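Local coordinates for conserved hypothetical protein (Agrobacterium tumefaciens, PDB 2FEX), which is of unknown function but belongs to the DJ-1/PfpI family of the glutaminase-like superfamily, at residues D65-P70 with R95-I100. Residues are numbered along the deposited sequence; the frame is centred on the assembly and turned at random.
Sequences DALVIP and RLVAGI
A66 and L96 start a parallel pairing of strands 66-69 and 96-100: L96, CG anti to its backbone N (chi1 173°), brings CD2 alongside the A66 methyl, A66 CB to L96 CD2 3.8 Å. Further along this face V68 turns CG2 to A98 CB at 4.2 Å, and F161 of helix 158-168 covers both. On the other face L67 and V97 meet loosely, L67 CB to V97 CG2 4.4 Å, under F90 of helix 84-92, while I69, opposite G99, lies against A103 and L107 of helix 102-109. Four backbone hydrogen bonds, from L67 N to L96 O through to I100 N to I69 O, join the strands. Where they begin, a water bridges D65 O and L96 N. There R95, bent at chi2 (-56°), runs past D65, whose CA lies over one guanidinium face; D65 OD1 and R95 NH1 make a long salt bridge of 3.7 Å, the planes 67° apart, with no N-H aimed at the oxygen. D65 OD2 accepts from R3 N, and R95 NE hydrogen-bonds to P61 O. With helices 74-77 and 84-92 between them, the strands form a beta-alpha-beta crossover in the central sheet; G99 probably opens the nucleophile elbow of the DJ-1/PfpI fold.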
loop_
_atom_site.group_PDB
_atom_site.type_symbol
_atom_site.label_atom_id
_atom_site.label_comp_id
_atom_site.label_asym_id
_atom_site.label_seq_id
_atom_site.Cartn_x
_atom_site.Cartn_y
_atom_site.Cartn_z
ATOM N N ASP A 65 -3.997 2.258 -21.381
ATOM C CA ASP A 65 -5.241 1.502 -21.311
ATOM C C ASP A 65 -6.210 1.910 -20.166
ATOM O O ASP A 65 -7.412 1.654 -20.242
ATOM C CB ASP A 65 -4.900 0.019 -21.196
ATOM C CG ASP A 65 -4.111 -0.457 -22.391
ATOM O OD1 ASP A 65 -4.749 -0.645 -23.454
ATOM O OD2 ASP A 65 -2.864 -0.534 -22.318
ATOM N N ALA A 66 -5.666 2.491 -19.095
ATOM C CA ALA A 66 -6.484 2.777 -17.902
ATOM C C ALA A 66 -5.867 3.918 -17.132
ATOM O O ALA A 66 -4.638 4.066 -17.113
ATOM C CB ALA A 66 -6.588 1.513 -17.026
ATOM N N LEU A 67 -6.728 4.721 -16.526
ATOM C CA LEU A 67 -6.320 5.824 -15.642
ATOM C C LEU A 67 -6.854 5.507 -14.255
ATOM O O LEU A 67 -8.070 5.352 -14.034
ATOM C CB LEU A 67 -6.955 7.112 -16.134
ATOM C CG LEU A 67 -6.816 8.311 -15.215
ATOM C CD1 LEU A 67 -5.295 8.690 -15.163
ATOM C CD2 LEU A 67 -7.666 9.497 -15.739
ATOM N N VAL A 68 -5.942 5.388 -13.298
ATOM C CA VAL A 68 -6.304 4.957 -11.924
ATOM C C VAL A 68 -5.919 6.077 -10.989
ATOM O O VAL A 68 -4.765 6.530 -11.010
ATOM C CB VAL A 68 -5.549 3.671 -11.528
ATOM C CG1 VAL A 68 -5.804 3.324 -10.057
ATOM C CG2 VAL A 68 -5.992 2.516 -12.449
ATOM N N ILE A 69 -6.898 6.555 -10.225
ATOM C CA ILE A 69 -6.696 7.741 -9.371
ATOM C C ILE A 69 -6.857 7.349 -7.886
ATOM O O ILE A 69 -7.981 7.121 -7.426
ATOM C CB ILE A 69 -7.642 8.897 -9.774
ATOM C CG1 ILE A 69 -7.638 9.110 -11.285
ATOM C CG2 ILE A 69 -7.259 10.149 -8.991
ATOM C CD1 ILE A 69 -8.695 10.155 -11.699
ATOM N N PRO A 70 -5.737 7.242 -7.124
ATOM C CA PRO A 70 -5.882 6.963 -5.686
ATOM C C PRO A 70 -6.414 8.205 -4.935
ATOM O O PRO A 70 -6.246 9.381 -5.392
ATOM C CB PRO A 70 -4.433 6.699 -5.175
ATOM C CG PRO A 70 -3.557 7.494 -6.231
ATOM C CD PRO A 70 -4.333 7.334 -7.575
ATOM N N ARG A 95 -11.318 4.548 -22.513
ATOM C CA ARG A 95 -10.422 3.901 -21.576
ATOM C C ARG A 95 -11.053 3.832 -20.187
ATOM O O ARG A 95 -11.717 4.781 -19.735
ATOM C CB ARG A 95 -9.088 4.667 -21.425
ATOM C CG ARG A 95 -8.321 4.879 -22.700
ATOM C CD ARG A 95 -8.060 3.543 -23.392
ATOM N NE ARG A 95 -7.037 3.731 -24.391
ATOM C CZ ARG A 95 -6.646 2.767 -25.209
ATOM N NH1 ARG A 95 -7.238 1.554 -25.161
ATOM N NH2 ARG A 95 -5.701 3.016 -26.103
ATOM N N LEU A 96 -10.746 2.734 -19.494
ATOM C CA LEU A 96 -11.125 2.575 -18.084
ATOM C C LEU A 96 -10.674 3.777 -17.254
ATOM O O LEU A 96 -9.516 4.189 -17.382
ATOM C CB LEU A 96 -10.392 1.333 -17.523
ATOM C CG LEU A 96 -10.498 1.071 -16.025
ATOM C CD1 LEU A 96 -12.004 0.877 -15.686
ATOM C CD2 LEU A 96 -9.708 -0.216 -15.687
ATOM N N VAL A 97 -11.565 4.313 -16.425
ATOM C CA VAL A 97 -11.167 5.349 -15.437
ATOM C C VAL A 97 -11.549 4.790 -14.051
ATOM O O VAL A 97 -12.675 4.321 -13.918
ATOM C CB VAL A 97 -11.842 6.702 -15.699
ATOM C CG1 VAL A 97 -11.551 7.666 -14.554
ATOM C CG2 VAL A 97 -11.275 7.268 -16.999
ATOM N N ALA A 98 -10.637 4.789 -13.074
ATOM C CA ALA A 98 -10.925 4.117 -11.774
ATOM C C ALA A 98 -10.543 5.146 -10.714
ATOM O O ALA A 98 -9.447 5.782 -10.805
ATOM C CB ALA A 98 -10.063 2.887 -11.587
ATOM N N GLY A 99 -11.392 5.286 -9.701
ATOM C CA GLY A 99 -11.094 6.209 -8.603
ATOM C C GLY A 99 -11.529 5.588 -7.299
ATOM O O GLY A 99 -12.598 4.981 -7.223
ATOM N N ILE A 100 -10.671 5.757 -6.284
ATOM C CA ILE A 100 -10.942 5.189 -4.951
ATOM C C ILE A 100 -10.948 6.307 -3.893
ATOM O O ILE A 100 -10.188 7.355 -3.985
ATOM C CB ILE A 100 -9.929 4.054 -4.667
ATOM C CG1 ILE A 100 -10.125 3.501 -3.240
ATOM C CG2 ILE A 100 -8.459 4.599 -4.840
ATOM C CD1 ILE A 100 -9.420 2.092 -3.068
HETATM O O HOH W 1 -9.648 0.370 -20.965
#